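Cytochrome C-type biogenesis protein ccmF (Thermus thermophilus, PDB 6ZMQ) is a membrane-embedded, heme-binding protein of cytochrome c maturation, a heme lyase thought to take part in joining heme to apocytochrome c. Local coordinates at residues Y602-D608 with R620-L626; P577-Y582 with K593-T597; V202-Y206 with E222-T227. All blocks are in the same frame, centred on the assembly; numbering follows the deposited sequence.

Interaction 1: Y602-D608 with R620-L626; sequences YYFLLMD and RLIVTPL. With LMT (dodecyl-beta-D-maltoside), chain D.
Leu606 and Ile622 meet through different first torsions: Leu606 carries CG anti to its backbone N (chi1 -179°), while Ile622 tucks CG1 between its backbone N and carbonyl carbon (chi1 73°). The two side chains cross, with Ile622 CG1 3.6 Å from Leu606 CB. Tyr246 of helix 224-247 packs on both, and its hydroxyl is hydrogen-bonded to Thr624 OG1 on the same face of the sheet. On the other face Leu605 CD2 lies 3.7 Å from Val623 CG2. Beside this pair Met607 runs alongside Leu621, with Met607 CG 3.6 Å from Leu621 CD2. This is an antiparallel hairpin, and Leu606 and Ile622 bond both ways: each backbone N lies 3.0 Å from the other's O. Two residues on, Asp608 and Arg620 do the same, the Arg620 N to Asp608 O bond (2.9 Å) arriving from above the carbonyl plane. Their side chains point the same way, but carboxylate and guanidinium planes are turned 38° apart and Asp608 OD2 stays 3.8 Å from Arg620 NE, a long salt bridge. Arg620 NH2 comes within 3.4 Å of the maltoside oxygen O6B. Glu529, Glu531 and Asp610 form further long, weak ion pairs with Arg620. The backbone bonds and apolar packing therefore hold the strands together, while the arginine's charge is probably balanced diffusely by several acids rather than by one tight partner.

Interaction 2: P577-Y582 with K593-T597; sequences PRLHFY and KVIYT
Phe581 and Lys593 make the aromatic part of this contact. The lysine lies alongside the phenylalanine with its CG over one ring face, a CH-pi contact 4.1 Å from the ring centroid and 20° off the normal. Lys593 sets CG anti to its carbonyl carbon (chi1 -57°), which puts that methylene over the rim at CE1 and CZ; farther out the chain bends twice, and the ammonium group makes a cation-pi contact with Trp251. An alanine in place of Phe581 would probably strip the lysine CG methylene of its aromatic cover and leave the aliphatic chain freer to turn.

Apolar packing gathers round Val594. Its CG2 rests 3.5 Å from Tyr582 CE2, the two side chains crossing at a slant, and also touches His580 CB at 3.6 Å. The Tyr582 hydroxyl in turn stands over a face of the imidazole, with OH 3.8 Å above the His580 ring plane. At the far end Tyr596 points toward segment 577-582, where its CE2 meets Pro577 CB at 3.6 Å.

Polar contact between the segments comes down to one backbone hydrogen bond, His580 N to Val594 O, 3.2 Å long. The donor approaches almost straight down the carbonyl, yet the bond is bent at the hydrogen (139°).

The hairpin forms one margin of an antiparallel sheet. Strand 578-581 has 561-566 on its other flank, Phe581 meets the ring of Phe609, and the chain through Ile595, Tyr596 and Thr597 lies against strand 603-608.

Interaction 3: V202-Y206 with E222-T227; sequences VPYAY and ETRWWT. With PTY (phosphatidylethanolamine), chain F.
Helix 185-213, near its kink at Pro203, packs against the first turn of helix 224-247 through Val202, Pro203, Thr223 and Trp226, beside bound phosphatidylethanolamine and close to the heme. Trp226 is sandwiched: Val202 CG1 lies over one face of its five-membered ring in a CH-pi contact, modelled too tightly for the exact spacing to be trusted, and the lipid glycerol carbon C1 sits 3.5 Å above the opposite face. The lipid phosphate reaches the six-membered ring, its O12 3.3 Å from Trp226 CH2.

Pro203 fits against Thr223 and the turn that follows. Thr223 occupies the N-cap position, but its hydroxyl makes no capping bond; with OG1 anti to the backbone N (chi1 -163°) it faces Pro203 CD at 3.2 Å, and the proline nitrogen has no hydrogen to offer. One turn on, Thr227 CG2 touches Pro203 CG at 3.7 Å. Tyr206 closes the far end, its ring plane turned 72° from the Glu222 carboxylate and its CE2 3.9 Å from Glu222 OE1, which is salt-bridged to Arg137.

Arg224 points away from residues 202-206, and Trp225 does not touch them. The Arg224 guanidinium has Trp225 CZ3 3.4 Å above its centre, and its NH2 is hydrogen-bonded to a heme propionate oxygen, O2D.

No hydrogen bond joins the two segments, so their hold is mainly apolar and aromatic. The polar work points elsewhere: Glu222 to Arg137 and Arg224 to the heme, with the Trp225 indole lying over it probably limiting how far the guanidinium can swing.

Overall arrangement
Interactions 1 and 2 belong to one β-rich region, with centres about 13 Å apart. They touch directly: Met607 N probably hydrogen-bonds Tyr596 O at 2.9 Å, and Asp608 OD1 packs on Ile595 CG2 at 3.2 Å, so residues 595-597 run alongside strand 603-608 and join the two hairpins edge to edge. Interaction 3 lies across the chain's centre among the membrane helices, its centre about 42 Å from that of interaction 1 and about 44 Å from that of interaction 2. It alone adjoins the heme, which Arg224 hydrogen-bonds, while the Thr227 side chain stays about 7 Å from it. Helix 224-247 bridges this distance, starting at interaction 3 and ending near interaction 1, where Tyr246 packs.

Interaction 1: Y602-D608 with R620-L626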
loop_
_atom_site.group_PDB
_atom_site.type_symbol
_atom_site.label_atom_id
_atom_site.label_comp_id
_atom_site.label_asym_id
_atom_site.label_seq_id
_atom_site.Cartn_x
_atom_site.Cartn_y
_atom_site.Cartn_z
ATOM N N TYR A 602 19.922 -17.842 7.243
ATOM C CA TYR A 602 19.584 -17.993 5.826
ATOM C C TYR A 602 18.087 -18.207 5.812
ATOM O O TYR A 602 17.631 -18.527 4.718
ATOM C CB TYR A 602 20.001 -19.407 5.392
ATOM C CG TYR A 602 21.362 -19.729 4.804
ATOM C CD1 TYR A 602 21.845 -19.118 3.660
ATOM C CD2 TYR A 602 22.112 -20.768 5.331
ATOM C CE1 TYR A 602 23.066 -19.476 3.120
ATOM C CE2 TYR A 602 23.326 -21.141 4.803
ATOM C CZ TYR A 602 23.806 -20.493 3.690
ATOM O OH TYR A 602 25.013 -20.870 3.175
ATOM N N TYR A 603 17.327 -17.802 6.830
ATOM C CA TYR A 603 16.103 -18.604 6.834
ATOM C C TYR A 603 14.999 -18.013 7.712
ATOM O O TYR A 603 15.178 -17.010 8.409
ATOM C CB TYR A 603 16.462 -20.006 7.314
ATOM C CG TYR A 603 15.767 -21.163 6.692
ATOM C CD1 TYR A 603 14.426 -21.400 6.927
ATOM C CD2 TYR A 603 16.475 -22.064 5.909
ATOM C CE1 TYR A 603 13.802 -22.489 6.379
ATOM C CE2 TYR A 603 15.857 -23.158 5.348
ATOM C CZ TYR A 603 14.519 -23.367 5.585
ATOM O OH TYR A 603 13.901 -24.466 5.024
ATOM N N PHE A 604 13.846 -18.694 7.668
ATOM C CA PHE A 604 12.652 -18.472 8.479
ATOM C C PHE A 604 11.963 -19.828 8.600
ATOM O O PHE A 604 11.868 -20.546 7.602
ATOM C CB PHE A 604 11.707 -17.465 7.810
ATOM C CG PHE A 604 11.171 -16.426 8.739
ATOM C CD1 PHE A 604 12.041 -15.626 9.449
ATOM C CD2 PHE A 604 9.811 -16.222 8.879
ATOM C CE1 PHE A 604 11.576 -14.657 10.304
ATOM C CE2 PHE A 604 9.326 -15.249 9.735
ATOM C CZ PHE A 604 10.218 -14.468 10.453
ATOM N N LEU A 605 11.487 -20.190 9.794
ATOM C CA LEU A 605 10.790 -21.465 9.988
ATOM C C LEU A 605 9.450 -21.216 10.674
ATOM O O LEU A 605 9.432 -20.719 11.797
ATOM C CB LEU A 605 11.646 -22.415 10.840
ATOM C CG LEU A 605 13.037 -22.864 10.357
ATOM C CD1 LEU A 605 13.848 -23.455 11.502
ATOM C CD2 LEU A 605 12.947 -23.879 9.231
ATOM N N LEU A 606 8.329 -21.578 10.046
ATOM C CA LEU A 606 7.034 -21.159 10.581
ATOM C C LEU A 606 6.290 -22.328 11.216
ATOM O O LEU A 606 6.027 -23.339 10.548
ATOM C CB LEU A 606 6.183 -20.502 9.493
ATOM C CG LEU A 606 4.777 -19.920 9.729
ATOM C CD1 LEU A 606 4.565 -18.835 8.708
ATOM C CD2 LEU A 606 3.575 -20.887 9.647
ATOM N N MET A 607 5.862 -22.137 12.470
ATOM C CA MET A 607 5.263 -23.185 13.288
ATOM C C MET A 607 3.813 -22.838 13.601
ATOM O O MET A 607 3.529 -21.761 14.157
ATOM C CB MET A 607 6.076 -23.385 14.563
ATOM C CG MET A 607 7.050 -24.537 14.457
ATOM S SD MET A 607 8.553 -24.115 15.328
ATOM C CE MET A 607 9.074 -22.801 14.220
ATOM N N ASP A 608 2.928 -23.794 13.283
ATOM C CA ASP A 608 1.482 -23.700 13.160
ATOM C C ASP A 608 0.792 -24.785 13.971
ATOM O O ASP A 608 1.334 -25.878 14.164
ATOM C CB ASP A 608 1.072 -23.858 11.687
ATOM C CG ASP A 608 0.105 -22.815 11.240
ATOM O OD1 ASP A 608 -0.088 -21.873 12.012
ATOM O OD2 ASP A 608 -0.439 -22.925 10.121
ATOM N N ARG A 620 1.242 -28.067 12.250
ATOM C CA ARG A 620 1.729 -27.863 10.889
ATOM C C ARG A 620 3.051 -27.103 10.948
ATOM O O ARG A 620 3.205 -26.161 11.729
ATOM C CB ARG A 620 0.695 -27.119 10.009
ATOM C CG ARG A 620 1.187 -26.756 8.596
ATOM C CD ARG A 620 0.082 -26.748 7.548
ATOM N NE ARG A 620 -0.368 -25.406 7.179
ATOM C CZ ARG A 620 -1.409 -25.164 6.384
ATOM N NH1 ARG A 620 -2.104 -26.172 5.873
ATOM N NH2 ARG A 620 -1.759 -23.917 6.097
ATOM N N LEU A 621 4.025 -27.531 10.148
ATOM C CA LEU A 621 5.325 -26.856 10.124
ATOM C C LEU A 621 5.675 -26.622 8.657
ATOM O O LEU A 621 5.720 -27.576 7.863
ATOM C CB LEU A 621 6.385 -27.662 10.878
ATOM C CG LEU A 621 7.862 -27.266 11.075
ATOM C CD1 LEU A 621 8.741 -27.785 9.987
ATOM C CD2 LEU A 621 8.072 -25.774 11.226
ATOM N N ILE A 622 5.803 -25.305 8.270
ATOM C CA ILE A 622 6.219 -24.962 6.911
ATOM C C ILE A 622 7.638 -24.391 6.943
ATOM O O ILE A 622 8.065 -23.724 7.904
ATOM C CB ILE A 622 5.185 -24.036 6.211
ATOM C CG1 ILE A 622 5.164 -22.600 6.722
ATOM C CG2 ILE A 622 3.779 -24.570 6.411
ATOM C CD1 ILE A 622 5.920 -21.570 5.882
ATOM N N VAL A 623 8.378 -24.674 5.868
ATOM C CA VAL A 623 9.804 -24.383 5.760
ATOM C C VAL A 623 10.049 -23.687 4.423
ATOM O O VAL A 623 9.730 -24.236 3.356
ATOM C CB VAL A 623 10.653 -25.664 5.894
ATOM C CG1 VAL A 623 12.062 -25.433 5.417
ATOM C CG2 VAL A 623 10.675 -26.162 7.318
ATOM N N THR A 624 10.557 -22.454 4.496
ATOM C CA THR A 624 10.792 -21.489 3.431
ATOM C C THR A 624 12.154 -20.825 3.600
ATOM O O THR A 624 12.560 -20.529 4.729
ATOM C CB THR A 624 9.725 -20.383 3.459
ATOM O OG1 THR A 624 9.705 -19.781 4.762
ATOM C CG2 THR A 624 8.336 -20.899 3.144
ATOM N N PRO A 625 12.858 -20.528 2.505
ATOM C CA PRO A 625 14.139 -19.820 2.603
ATOM C C PRO A 625 14.028 -18.326 2.341
ATOM O O PRO A 625 13.178 -17.860 1.578
ATOM C CB PRO A 625 14.983 -20.487 1.501
ATOM C CG PRO A 625 14.114 -21.634 0.959
ATOM C CD PRO A 625 12.727 -21.140 1.182
ATOM N N LEU A 626 14.930 -17.588 3.010
ATOM C CA LEU A 626 15.242 -16.171 2.751
ATOM C C LEU A 626 14.039 -15.235 2.912
ATOM O O LEU A 626 13.994 -14.158 2.318
ATOM C CB LEU A 626 15.868 -15.998 1.361
ATOM C CG LEU A 626 17.278 -16.570 1.192
ATOM C CD1 LEU A 626 17.449 -17.260 -0.157
ATOM C CD2 LEU A 626 18.332 -15.491 1.393
HETATM C C1B LMT D . -0.204 -21.489 -1.005
HETATM C C2B LMT D . -0.477 -22.662 -2.001
HETATM C C3B LMT D . -0.763 -24.042 -1.321
HETATM C C4B LMT D . -0.579 -24.064 0.222
HETATM C C5B LMT D . -1.342 -22.838 0.752
HETATM C C6B LMT D . -1.375 -22.869 2.275
HETATM O O1B LMT D . -0.514 -20.256 -1.614
HETATM O O2B LMT D . -1.538 -22.285 -2.783
HETATM O O3B LMT D . -0.061 -25.041 -1.934
HETATM O "O4'" LMT D . -1.109 -25.215 0.763
HETATM O O5B LMT D . -0.851 -21.577 0.266
HETATM O O6B LMT D . -2.030 -23.994 2.704
HETATM C "C1'" LMT D . 1.562 -17.061 -3.551
HETATM C "C2'" LMT D . 1.190 -18.306 -4.419
HETATM C "C3'" LMT D . 0.123 -19.185 -3.689
HETATM C "C4'" LMT D . 0.528 -19.514 -2.235
HETATM C "C5'" LMT D . 0.654 -18.109 -1.592
HETATM C "C6'" LMT D . 0.784 -18.070 -0.094
HETATM O "O1'" LMT D . 2.759 -16.529 -3.971
HETATM O "O2'" LMT D . 0.649 -17.891 -5.606
HETATM O "O3'" LMT D . -0.117 -20.328 -4.388
HETATM O "O5'" LMT D . 1.757 -17.428 -2.173
HETATM O "O6'" LMT D . 2.036 -18.550 0.176
HETATM C C1 LMT D . 2.696 -15.418 -4.853
HETATM C C2 LMT D . 3.885 -14.559 -4.514
HETATM C C3 LMT D . 4.593 -13.876 -5.649
HETATM C C4 LMT D . 3.925 -12.552 -5.939
HETATM C C5 LMT D . 4.656 -11.854 -7.047
HETATM C C6 LMT D . 4.708 -10.361 -6.907
HETATM C C7 LMT D . 5.209 -9.961 -5.546
HETATM C C8 LMT D . 6.097 -8.773 -5.677
HETATM C C9 LMT D . 5.753 -7.682 -4.717
HETATM C C10 LMT D . 6.673 -6.527 -4.976
HETATM C C11 LMT D . 6.437 -5.454 -3.967
HETATM C C12 LMT D . 7.698 -4.734 -3.638
#

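Interaction 2: P577-Y582 with K593-T597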
loop_
_atom_site.group_PDB
_atom_site.type_symbol
_atom_site.label_atom_id
_atom_site.label_comp_id
_atom_site.label_asym_id
_atom_site.label_seq_id
_atom_site.Cartn_x
_atom_site.Cartn_y
_atom_site.Cartn_z
ATOM N N PRO A 577 10.124 -24.154 21.986
ATOM C CA PRO A 577 9.237 -23.125 21.438
ATOM C C PRO A 577 7.766 -23.389 21.743
ATOM O O PRO A 577 7.362 -24.485 22.146
ATOM C CB PRO A 577 9.511 -23.226 19.933
ATOM C CG PRO A 577 9.614 -24.657 19.750
ATOM C CD PRO A 577 10.466 -25.117 20.917
ATOM N N ARG A 578 6.962 -22.340 21.539
ATOM C CA ARG A 578 5.564 -22.289 21.968
ATOM C C ARG A 578 4.703 -21.553 20.943
ATOM O O ARG A 578 4.500 -20.341 21.067
ATOM C CB ARG A 578 5.470 -21.588 23.333
ATOM C CG ARG A 578 6.043 -22.312 24.572
ATOM C CD ARG A 578 6.736 -21.303 25.489
ATOM N NE ARG A 578 7.491 -21.914 26.580
ATOM C CZ ARG A 578 6.939 -22.302 27.728
ATOM N NH1 ARG A 578 5.654 -22.066 27.957
ATOM N NH2 ARG A 578 7.677 -22.856 28.678
ATOM N N LEU A 579 4.144 -22.290 19.979
ATOM C CA LEU A 579 3.191 -21.751 19.008
ATOM C C LEU A 579 1.813 -21.606 19.642
ATOM O O LEU A 579 1.520 -22.236 20.662
ATOM C CB LEU A 579 3.089 -22.657 17.785
ATOM C CG LEU A 579 2.811 -24.109 18.167
ATOM C CD1 LEU A 579 2.049 -24.775 17.098
ATOM C CD2 LEU A 579 4.110 -24.881 18.377
ATOM N N HIS A 580 0.946 -20.780 19.039
ATOM C CA HIS A 580 -0.206 -20.327 19.799
ATOM C C HIS A 580 -1.516 -20.708 19.114
ATOM O O HIS A 580 -1.536 -21.141 17.959
ATOM C CB HIS A 580 -0.096 -18.822 19.951
ATOM C CG HIS A 580 -0.490 -18.285 21.288
ATOM N ND1 HIS A 580 0.440 -17.771 22.167
ATOM C CD2 HIS A 580 -1.698 -18.097 21.867
ATOM C CE1 HIS A 580 -0.174 -17.335 23.251
ATOM N NE2 HIS A 580 -1.470 -17.524 23.096
ATOM N N PHE A 581 -2.619 -20.547 19.848
ATOM C CA PHE A 581 -3.946 -20.752 19.272
ATOM C C PHE A 581 -4.951 -19.964 20.089
ATOM O O PHE A 581 -4.818 -19.905 21.317
ATOM C CB PHE A 581 -4.341 -22.226 19.306
ATOM C CG PHE A 581 -5.095 -22.686 18.104
ATOM C CD1 PHE A 581 -5.957 -21.837 17.430
ATOM C CD2 PHE A 581 -4.961 -23.990 17.663
ATOM C CE1 PHE A 581 -6.648 -22.273 16.327
ATOM C CE2 PHE A 581 -5.652 -24.430 16.552
ATOM C CZ PHE A 581 -6.501 -23.573 15.882
ATOM N N TYR A 582 -5.979 -19.409 19.448
ATOM C CA TYR A 582 -7.045 -18.787 20.222
ATOM C C TYR A 582 -8.390 -19.412 19.904
ATOM O O TYR A 582 -8.916 -19.195 18.804
ATOM C CB TYR A 582 -7.148 -17.289 19.975
ATOM C CG TYR A 582 -5.856 -16.585 20.117
ATOM C CD1 TYR A 582 -5.149 -16.658 21.305
ATOM C CD2 TYR A 582 -5.380 -15.775 19.099
ATOM C CE1 TYR A 582 -3.962 -16.010 21.449
ATOM C CE2 TYR A 582 -4.212 -15.083 19.247
ATOM C CZ TYR A 582 -3.494 -15.212 20.423
ATOM O OH TYR A 582 -2.307 -14.540 20.594
ATOM N N LYS A 593 -5.150 -18.989 14.458
ATOM C CA LYS A 593 -3.793 -19.206 14.913
ATOM C C LYS A 593 -3.036 -17.883 14.990
ATOM O O LYS A 593 -3.373 -16.906 14.312
ATOM C CB LYS A 593 -3.080 -20.147 13.941
ATOM C CG LYS A 593 -3.807 -21.460 13.775
ATOM C CD LYS A 593 -3.191 -22.400 12.780
ATOM C CE LYS A 593 -3.365 -21.877 11.366
ATOM N NZ LYS A 593 -4.792 -21.844 10.968
ATOM N N VAL A 594 -1.999 -17.865 15.832
ATOM C CA VAL A 594 -0.829 -17.012 15.620
ATOM C C VAL A 594 0.410 -17.904 15.733
ATOM O O VAL A 594 0.617 -18.630 16.730
ATOM C CB VAL A 594 -0.740 -15.781 16.543
ATOM C CG1 VAL A 594 -1.634 -14.657 16.045
ATOM C CG2 VAL A 594 -1.105 -16.073 17.907
ATOM N N ILE A 595 1.194 -17.888 14.673
ATOM C CA ILE A 595 2.348 -18.745 14.456
ATOM C C ILE A 595 3.536 -18.245 15.264
ATOM O O ILE A 595 3.632 -17.058 15.603
ATOM C CB ILE A 595 2.627 -18.785 12.938
ATOM C CG1 ILE A 595 2.940 -17.411 12.358
ATOM C CG2 ILE A 595 1.377 -19.028 12.203
ATOM C CD1 ILE A 595 4.363 -17.083 12.087
ATOM N N TYR A 596 4.451 -19.150 15.596
ATOM C CA TYR A 596 5.748 -18.707 16.096
ATOM C C TYR A 596 6.803 -19.024 15.048
ATOM O O TYR A 596 6.732 -20.061 14.376
ATOM C CB TYR A 596 6.092 -19.311 17.464
ATOM C CG TYR A 596 7.556 -19.174 17.850
ATOM C CD1 TYR A 596 8.083 -17.939 18.234
ATOM C CD2 TYR A 596 8.432 -20.251 17.726
ATOM C CE1 TYR A 596 9.425 -17.800 18.549
ATOM C CE2 TYR A 596 9.763 -20.124 18.054
ATOM C CZ TYR A 596 10.262 -18.894 18.452
ATOM O OH TYR A 596 11.595 -18.754 18.766
ATOM N N THR A 597 7.750 -18.111 14.870
ATOM C CA THR A 597 8.774 -18.295 13.849
ATOM C C THR A 597 10.187 -17.892 14.265
ATOM O O THR A 597 10.419 -16.739 14.685
ATOM C CB THR A 597 8.362 -17.591 12.562
ATOM O OG1 THR A 597 9.483 -17.595 11.681
ATOM C CG2 THR A 597 7.854 -16.161 12.815
#

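Interaction 3: V202-Y206 with E222-T227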
loop_
_atom_site.group_PDB
_atom_site.type_symbol
_atom_site.label_atom_id
_atom_site.label_comp_id
_atom_site.label_asym_id
_atom_site.label_seq_id
_atom_site.Cartn_x
_atom_site.Cartn_y
_atom_site.Cartn_z
ATOM N N VAL A 202 -3.378 14.661 -5.102
ATOM C CA VAL A 202 -3.002 16.034 -5.468
ATOM C C VAL A 202 -2.249 16.149 -6.799
ATOM O O VAL A 202 -2.516 17.109 -7.535
ATOM C CB VAL A 202 -2.371 16.758 -4.275
ATOM C CG1 VAL A 202 -1.339 15.924 -3.594
ATOM C CG2 VAL A 202 -1.757 18.132 -4.617
ATOM N N PRO A 203 -1.373 15.204 -7.210
ATOM C CA PRO A 203 -0.958 15.174 -8.633
ATOM C C PRO A 203 -2.085 15.005 -9.640
ATOM O O PRO A 203 -2.078 15.733 -10.648
ATOM C CB PRO A 203 -0.000 13.966 -8.684
ATOM C CG PRO A 203 -0.099 13.341 -7.311
ATOM C CD PRO A 203 -0.332 14.511 -6.452
ATOM N N TYR A 204 -3.047 14.098 -9.364
ATOM C CA TYR A 204 -4.186 13.854 -10.257
ATOM C C TYR A 204 -4.974 15.124 -10.504
ATOM O O TYR A 204 -5.305 15.436 -11.657
ATOM C CB TYR A 204 -5.126 12.792 -9.666
ATOM C CG TYR A 204 -6.499 12.717 -10.341
ATOM C CD1 TYR A 204 -6.652 12.045 -11.551
ATOM C CD2 TYR A 204 -7.643 13.294 -9.759
ATOM C CE1 TYR A 204 -7.884 11.959 -12.174
ATOM C CE2 TYR A 204 -8.881 13.221 -10.387
ATOM C CZ TYR A 204 -8.989 12.552 -11.593
ATOM O OH TYR A 204 -10.207 12.450 -12.229
ATOM N N ALA A 205 -5.216 15.881 -9.424
ATOM C CA ALA A 205 -5.844 17.195 -9.473
ATOM C C ALA A 205 -5.106 18.125 -10.414
ATOM O O ALA A 205 -5.706 18.629 -11.377
ATOM C CB ALA A 205 -5.873 17.782 -8.062
ATOM N N TYR A 206 -3.775 18.203 -10.243
ATOM C CA TYR A 206 -2.910 19.013 -11.097
ATOM C C TYR A 206 -2.989 18.559 -12.544
ATOM O O TYR A 206 -3.133 19.396 -13.449
ATOM C CB TYR A 206 -1.469 18.945 -10.591
ATOM C CG TYR A 206 -1.055 20.026 -9.603
ATOM C CD1 TYR A 206 -1.363 19.917 -8.252
ATOM C CD2 TYR A 206 -0.311 21.122 -10.015
ATOM C CE1 TYR A 206 -0.967 20.878 -7.340
ATOM C CE2 TYR A 206 0.093 22.086 -9.108
ATOM C CZ TYR A 206 -0.241 21.964 -7.777
ATOM O OH TYR A 206 0.154 22.925 -6.878
ATOM N N GLU A 222 6.173 20.363 -10.040
ATOM C CA GLU A 222 5.644 21.015 -8.855
ATOM C C GLU A 222 4.943 20.050 -7.905
ATOM O O GLU A 222 4.718 20.412 -6.746
ATOM C CB GLU A 222 4.656 22.117 -9.245
ATOM C CG GLU A 222 5.130 23.061 -10.344
ATOM C CD GLU A 222 3.964 23.738 -11.060
ATOM O OE1 GLU A 222 3.030 23.026 -11.489
ATOM O OE2 GLU A 222 3.968 24.982 -11.171
ATOM N N THR A 223 4.578 18.843 -8.348
ATOM C CA THR A 223 3.779 17.951 -7.508
ATOM C C THR A 223 4.560 16.715 -7.067
ATOM O O THR A 223 4.003 15.848 -6.375
ATOM C CB THR A 223 2.487 17.537 -8.227
ATOM O OG1 THR A 223 1.574 17.011 -7.267
ATOM C CG2 THR A 223 2.726 16.461 -9.272
ATOM N N ARG A 224 5.873 16.704 -7.339
ATOM C CA ARG A 224 6.711 15.502 -7.352
ATOM C C ARG A 224 6.810 14.824 -5.986
ATOM O O ARG A 224 6.859 13.585 -5.904
ATOM C CB ARG A 224 8.085 15.916 -7.907
ATOM C CG ARG A 224 9.272 14.999 -7.665
ATOM C CD ARG A 224 10.193 15.451 -6.510
ATOM N NE ARG A 224 11.503 14.790 -6.456
ATOM C CZ ARG A 224 11.743 13.491 -6.256
ATOM N NH1 ARG A 224 12.983 13.040 -6.366
ATOM N NH2 ARG A 224 10.777 12.628 -5.958
ATOM N N TRP A 225 6.759 15.606 -4.908
ATOM C CA TRP A 225 6.994 15.033 -3.587
ATOM C C TRP A 225 5.755 14.307 -3.077
ATOM O O TRP A 225 5.873 13.316 -2.348
ATOM C CB TRP A 225 7.464 16.131 -2.629
ATOM C CG TRP A 225 8.919 16.568 -2.880
ATOM C CD1 TRP A 225 9.341 17.849 -3.093
ATOM C CD2 TRP A 225 10.113 15.750 -2.923
ATOM N NE1 TRP A 225 10.699 17.884 -3.292
ATOM C CE2 TRP A 225 11.199 16.614 -3.184
ATOM C CE3 TRP A 225 10.370 14.380 -2.774
ATOM C CZ2 TRP A 225 12.508 16.152 -3.297
ATOM C CZ3 TRP A 225 11.673 13.933 -2.882
ATOM C CH2 TRP A 225 12.721 14.813 -3.147
ATOM N N TRP A 226 4.562 14.762 -3.481
ATOM C CA TRP A 226 3.336 14.024 -3.178
ATOM C C TRP A 226 3.288 12.707 -3.933
ATOM O O TRP A 226 2.774 11.713 -3.413
ATOM C CB TRP A 226 2.093 14.835 -3.535
ATOM C CG TRP A 226 1.784 15.931 -2.606
ATOM C CD1 TRP A 226 1.028 15.867 -1.477
ATOM C CD2 TRP A 226 2.173 17.297 -2.754
ATOM N NE1 TRP A 226 0.931 17.111 -0.898
ATOM C CE2 TRP A 226 1.633 18.006 -1.661
ATOM C CE3 TRP A 226 2.946 17.987 -3.696
ATOM C CZ2 TRP A 226 1.842 19.371 -1.483
ATOM C CZ3 TRP A 226 3.151 19.347 -3.518
ATOM C CH2 TRP A 226 2.601 20.024 -2.422
ATOM N N THR A 227 3.824 12.682 -5.158
ATOM C CA THR A 227 3.904 11.439 -5.920
ATOM C C THR A 227 4.845 10.439 -5.258
ATOM O O THR A 227 4.473 9.270 -5.065
ATOM C CB THR A 227 4.361 11.730 -7.351
ATOM O OG1 THR A 227 5.753 12.076 -7.357
ATOM C CG2 THR A 227 3.566 12.889 -7.925
HETATM C C1 PTY F . 4.249 17.529 0.754
HETATM C C2 PTY F . 7.797 20.073 -5.353
HETATM C C3 PTY F . 7.401 20.886 -4.121
HETATM O O4 PTY F . 3.277 17.000 1.609
HETATM C C5 PTY F . 5.894 19.436 0.506
HETATM C C6 PTY F . 4.852 18.765 1.412
HETATM O O7 PTY F . 5.481 18.333 2.589
HETATM C C8 PTY F . 5.244 19.063 3.764
HETATM O O10 PTY F . 5.295 20.248 3.760
HETATM C C11 PTY F . 4.930 18.317 5.065
HETATM C C12 PTY F . 4.446 19.298 6.134
HETATM C C13 PTY F . 4.084 18.587 7.443
HETATM C C14 PTY F . 5.311 17.893 8.038
HETATM C C15 PTY F . 5.066 17.537 9.505
HETATM C C16 PTY F . 5.963 16.354 9.870
HETATM C C17 PTY F . 5.355 15.533 11.011
HETATM C C18 PTY F . 4.821 14.159 10.576
HETATM C C19 PTY F . 5.627 13.495 9.453
HETATM C C20 PTY F . 5.775 11.990 9.698
HETATM C C21 PTY F . 4.440 11.257 9.533
HETATM C C22 PTY F . 4.654 9.760 9.787
HETATM C C23 PTY F . 3.613 8.896 9.067
HETATM C C24 PTY F . 2.627 8.319 10.091
HETATM C C25 PTY F . 2.426 6.819 9.855
HETATM C C26 PTY F . 1.650 6.191 11.016
HETATM C C27 PTY F . 1.993 4.706 11.121
HETATM C C28 PTY F . 1.827 4.271 12.576
HETATM C C29 PTY F . 2.842 3.186 12.922
HETATM C C30 PTY F . 3.160 15.605 1.601
HETATM C C31 PTY F . 2.322 14.896 2.668
HETATM O O30 PTY F . 3.697 14.966 0.757
HETATM C C32 PTY F . 2.734 15.235 4.100
HETATM C C33 PTY F . 1.972 14.314 5.055
HETATM C C34 PTY F . 2.918 13.737 6.109
HETATM C C35 PTY F . 2.413 12.353 6.512
HETATM C C36 PTY F . 1.075 12.497 7.240
HETATM C C37 PTY F . 0.907 11.383 8.281
HETATM C C38 PTY F . -0.423 11.520 9.030
HETATM C C39 PTY F . -0.644 10.367 10.010
HETATM C C40 PTY F . -1.338 10.884 11.269
HETATM C C41 PTY F . -1.414 9.787 12.330
HETATM C C42 PTY F . -0.156 9.846 13.193
HETATM C C43 PTY F . -0.555 10.190 14.626
HETATM C C44 PTY F . 0.521 9.641 15.559
HETATM P P1 PTY F . 6.266 20.735 -1.754
HETATM O O11 PTY F . 6.907 20.047 -3.111
HETATM O O12 PTY F . 5.316 21.828 -2.181
HETATM O O13 PTY F . 7.379 21.383 -0.963
HETATM O O14 PTY F . 5.477 19.604 -0.828
HETATM N N1 PTY F . 8.575 20.912 -6.248
#